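Local coordinates for cytochrome (Paracoccus pantotrophus, PDB 2XTS), which is the heme c-binding part of the SoxD cytochrome subunit of sulfane dehydrogenase SoxCD and probably carries electrons from the molybdenum-containing partner, at residues 17-25 against 85-95. Numbering follows the deposited sequence.
Sequences WDTAVLPDG and YLSTVYDYVHR. With HEC (heme c), chain U.
Asp91 reaches from helix 86-96 to the extended loop 17-25 and takes the amide of Val21 on OD2, with Val21 N to Asp91 OD2 at 3.0 Å and 164° at the hydrogen. The N-H arrives from above the carboxylate plane. The other oxygen, OD1, is hydrogen-bonded to two waters; one of these, 2.9 Å from Thr19 O, ties the carboxylate to the loop carbonyl as well. With CG anti to the backbone N (chi1 -173°), Asp91 extends off the helix toward the loop. Without the carboxylate, as with an alanine here, the Val21 amide is likely to lose its acceptor and the two waters the oxygen they share. Val21 straddles the helix surface: CG1 rests on Ser87 CB at 3.7 Å, while CG2 meets Tyr90 CD1 at 3.9 Å. At the Tyr85 end, Pro23 lies over one face of the Tyr85 ring, its CB 3.9 Å from the ring centroid in a CH-pi contact; Val237 of the Sulfite dehydrogenase chain also packs on Pro23. Two further waters bridge Val21 O to Ser87 OG and Pro23 O to Ser87 N. Farther along, Thr19 CB sits at the edge of the His94 ring, whose ND1 is hydrogen-bonded to Thr110 OG1. Tyr92 CE2 comes within 3.4 Å of heme C2A, and Val93 packs on a heme methyl. The loop thus covers the side turned away from the heme of a c-type cytochrome helix that precedes the axial ligand Met97 in sequence.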
# COMPACT_ATOMS: atom_id res chain seq x y z
N TRP D 17 31.57 14.91 -8.59
CA TRP D 17 30.38 14.85 -7.73
C TRP D 17 30.57 15.42 -6.35
O TRP D 17 29.60 15.88 -5.77
CB TRP D 17 29.85 13.41 -7.66
CG TRP D 17 28.95 13.06 -8.81
CD1 TRP D 17 28.80 13.74 -10.01
CD2 TRP D 17 28.08 11.94 -8.89
NE1 TRP D 17 27.86 13.12 -10.80
CE2 TRP D 17 27.41 12.01 -10.14
CE3 TRP D 17 27.79 10.88 -8.03
CZ2 TRP D 17 26.48 11.07 -10.53
CZ3 TRP D 17 26.87 9.96 -8.43
CH2 TRP D 17 26.22 10.05 -9.66
N ASP D 18 31.78 15.38 -5.80
CA ASP D 18 31.98 15.90 -4.46
C ASP D 18 32.50 17.32 -4.53
O ASP D 18 33.70 17.56 -4.65
CB ASP D 18 32.94 15.02 -3.66
CG ASP D 18 33.05 15.46 -2.21
OD1 ASP D 18 32.57 16.58 -1.91
OD2 ASP D 18 33.56 14.71 -1.35
N THR D 19 31.58 18.27 -4.46
CA THR D 19 31.93 19.69 -4.49
C THR D 19 31.50 20.37 -3.19
O THR D 19 31.53 21.60 -3.13
CB THR D 19 31.31 20.40 -5.72
OG1 THR D 19 29.89 20.28 -5.65
CG2 THR D 19 31.79 19.77 -7.03
N ALA D 20 31.17 19.58 -2.16
CA ALA D 20 30.80 20.12 -0.87
C ALA D 20 31.93 20.95 -0.27
O ALA D 20 33.13 20.63 -0.42
CB ALA D 20 30.38 18.99 0.07
N VAL D 21 31.55 22.02 0.43
CA VAL D 21 32.51 22.86 1.14
C VAL D 21 32.03 22.92 2.57
O VAL D 21 30.88 23.26 2.82
CB VAL D 21 32.61 24.28 0.56
CG1 VAL D 21 33.66 25.07 1.36
CG2 VAL D 21 32.92 24.25 -0.93
N LEU D 22 32.92 22.58 3.50
CA LEU D 22 32.62 22.57 4.92
C LEU D 22 33.03 23.92 5.53
O LEU D 22 33.74 24.68 4.90
CB LEU D 22 33.33 21.39 5.60
CG LEU D 22 32.78 20.00 5.17
CD1 LEU D 22 33.31 19.54 3.81
CD2 LEU D 22 33.05 18.95 6.20
N PRO D 23 32.52 24.25 6.72
CA PRO D 23 32.73 25.61 7.25
C PRO D 23 34.17 26.03 7.44
O PRO D 23 34.47 27.23 7.37
CB PRO D 23 31.97 25.58 8.58
CG PRO D 23 30.87 24.61 8.30
CD PRO D 23 31.53 23.52 7.52
N ASP D 24 35.06 25.06 7.66
CA ASP D 24 36.48 25.29 7.82
C ASP D 24 37.24 25.34 6.51
O ASP D 24 38.47 25.42 6.51
CB ASP D 24 37.05 24.18 8.72
CG ASP D 24 36.99 22.78 8.08
OD1 ASP D 24 36.44 22.59 6.97
OD2 ASP D 24 37.54 21.84 8.71
N GLY D 25 36.53 25.30 5.39
CA GLY D 25 37.16 25.41 4.08
C GLY D 25 37.52 24.10 3.42
O GLY D 25 37.95 24.14 2.27
N TYR D 85 27.71 30.60 7.95
CA TYR D 85 28.99 30.32 7.28
C TYR D 85 28.99 30.67 5.81
O TYR D 85 28.03 30.40 5.08
CB TYR D 85 29.33 28.81 7.39
CG TYR D 85 29.30 28.30 8.81
CD1 TYR D 85 30.16 28.82 9.77
CD2 TYR D 85 28.39 27.33 9.22
CE1 TYR D 85 30.10 28.41 11.10
CE2 TYR D 85 28.35 26.90 10.53
CZ TYR D 85 29.19 27.44 11.46
OH TYR D 85 29.13 27.01 12.77
N LEU D 86 30.11 31.20 5.35
CA LEU D 86 30.31 31.50 3.94
C LEU D 86 30.41 30.26 3.09
O LEU D 86 30.01 30.29 1.93
CB LEU D 86 31.56 32.38 3.76
CG LEU D 86 31.68 33.03 2.39
CD1 LEU D 86 30.53 33.98 2.16
CD2 LEU D 86 33.00 33.73 2.24
N SER D 87 30.93 29.18 3.66
CA SER D 87 31.04 27.94 2.92
C SER D 87 29.74 27.56 2.24
O SER D 87 29.72 27.12 1.09
CB SER D 87 31.48 26.81 3.84
OG SER D 87 30.64 26.72 4.95
N THR D 88 28.63 27.71 2.96
CA THR D 88 27.32 27.32 2.46
C THR D 88 26.95 28.11 1.22
O THR D 88 26.29 27.60 0.31
CB THR D 88 26.27 27.52 3.54
OG1 THR D 88 26.78 27.05 4.80
CG2 THR D 88 24.96 26.84 3.19
N VAL D 89 27.32 29.39 1.20
CA VAL D 89 27.01 30.25 0.06
C VAL D 89 27.69 29.72 -1.21
O VAL D 89 27.06 29.50 -2.23
CB VAL D 89 27.44 31.69 0.29
CG1 VAL D 89 27.03 32.58 -0.89
CG2 VAL D 89 26.81 32.24 1.60
N TYR D 90 28.99 29.51 -1.10
CA TYR D 90 29.73 29.00 -2.22
C TYR D 90 29.15 27.69 -2.71
O TYR D 90 28.90 27.48 -3.90
CB TYR D 90 31.22 28.82 -1.79
CG TYR D 90 32.06 28.40 -2.97
CD1 TYR D 90 32.01 27.10 -3.45
CD2 TYR D 90 32.90 29.32 -3.61
CE1 TYR D 90 32.75 26.72 -4.57
CE2 TYR D 90 33.65 28.93 -4.71
CZ TYR D 90 33.56 27.65 -5.19
OH TYR D 90 34.31 27.27 -6.27
N ASP D 91 29.00 26.77 -1.78
CA ASP D 91 28.60 25.42 -2.12
C ASP D 91 27.23 25.35 -2.77
O ASP D 91 27.07 24.73 -3.81
CB ASP D 91 28.68 24.61 -0.81
CG ASP D 91 28.47 23.13 -0.97
OD1 ASP D 91 28.21 22.64 -2.09
OD2 ASP D 91 28.56 22.45 0.08
N TYR D 92 26.25 25.98 -2.14
CA TYR D 92 24.90 25.94 -2.64
C TYR D 92 24.83 26.60 -4.03
O TYR D 92 24.18 26.08 -4.94
CB TYR D 92 23.94 26.62 -1.66
CG TYR D 92 22.50 26.62 -2.12
CD1 TYR D 92 21.73 25.43 -2.11
CD2 TYR D 92 21.90 27.75 -2.65
CE1 TYR D 92 20.41 25.43 -2.55
CE2 TYR D 92 20.59 27.72 -3.06
CZ TYR D 92 19.85 26.56 -3.02
OH TYR D 92 18.55 26.61 -3.44
N VAL D 93 25.45 27.78 -4.18
CA VAL D 93 25.42 28.46 -5.47
C VAL D 93 26.04 27.57 -6.55
O VAL D 93 25.50 27.41 -7.64
CB VAL D 93 26.11 29.84 -5.39
CG1 VAL D 93 26.36 30.39 -6.78
CG2 VAL D 93 25.27 30.82 -4.57
N HIS D 94 27.21 27.03 -6.25
CA HIS D 94 27.93 26.22 -7.22
C HIS D 94 27.12 24.99 -7.67
O HIS D 94 27.14 24.63 -8.84
CB HIS D 94 29.27 25.79 -6.60
CG HIS D 94 30.23 25.17 -7.56
ND1 HIS D 94 30.94 25.91 -8.48
CD2 HIS D 94 30.63 23.88 -7.72
CE1 HIS D 94 31.72 25.11 -9.18
NE2 HIS D 94 31.54 23.87 -8.75
N ARG D 95 26.45 24.35 -6.72
CA ARG D 95 25.76 23.08 -6.95
C ARG D 95 24.36 23.21 -7.50
O ARG D 95 23.92 22.32 -8.21
CB ARG D 95 25.74 22.29 -5.64
CG ARG D 95 25.05 20.93 -5.70
CD ARG D 95 25.69 19.92 -6.63
NE ARG D 95 25.05 18.61 -6.52
CZ ARG D 95 23.88 18.32 -7.08
NH1 ARG D 95 23.25 19.23 -7.79
NH2 ARG D 95 23.35 17.12 -6.92
FE HEC U . 18.68 31.51 -6.69
CHA HEC U . 17.65 30.21 -3.73
CHB HEC U . 21.65 32.33 -5.32
CHC HEC U . 19.80 32.45 -9.73
CHD HEC U . 15.56 31.27 -7.90
NA HEC U . 19.49 31.31 -4.89
C1A HEC U . 18.88 30.81 -3.76
C2A HEC U . 19.76 30.96 -2.61
C3A HEC U . 20.88 31.56 -3.05
C4A HEC U . 20.72 31.77 -4.48
CMA HEC U . 22.14 31.92 -2.24
CAA HEC U . 19.42 30.52 -1.17
CBA HEC U . 18.59 31.58 -0.43
CGA HEC U . 18.30 31.24 1.00
O1A HEC U . 18.19 30.06 1.32
O2A HEC U . 18.18 32.23 1.76
NB HEC U . 20.41 32.21 -7.38
C1B HEC U . 21.54 32.46 -6.67
C2B HEC U . 22.60 32.77 -7.62
C3B HEC U . 22.09 32.81 -8.83
C4B HEC U . 20.71 32.44 -8.72
CMB HEC U . 24.01 33.21 -7.13
CAB HEC U . 22.82 33.09 -10.15
CBB HEC U . 24.04 32.14 -10.28
NC HEC U . 17.85 31.81 -8.49
C1C HEC U . 18.46 32.24 -9.64
C2C HEC U . 17.49 32.36 -10.69
C3C HEC U . 16.31 32.07 -10.15
C4C HEC U . 16.52 31.73 -8.76
CMC HEC U . 17.79 32.86 -12.12
CAC HEC U . 14.92 32.13 -10.77
CBC HEC U . 14.60 31.48 -12.08
ND HEC U . 16.95 30.84 -5.97
C1D HEC U . 15.77 30.74 -6.67
C2D HEC U . 14.77 30.05 -5.92
C3D HEC U . 15.43 29.71 -4.66
C4D HEC U . 16.74 30.26 -4.74
CMD HEC U . 13.35 29.66 -6.28
CAD HEC U . 14.80 28.93 -3.52
CBD HEC U . 15.08 27.44 -3.72
CGD HEC U . 14.49 26.58 -2.65
O1D HEC U . 14.05 27.10 -1.61
O2D HEC U . 14.61 25.34 -2.79
O HOH W 1 29.40 22.95 -4.65
O HOH W 2 27.75 20.08 -2.99
O HOH W 3 29.06 24.55 4.35
O HOH W 4 32.84 29.23 5.93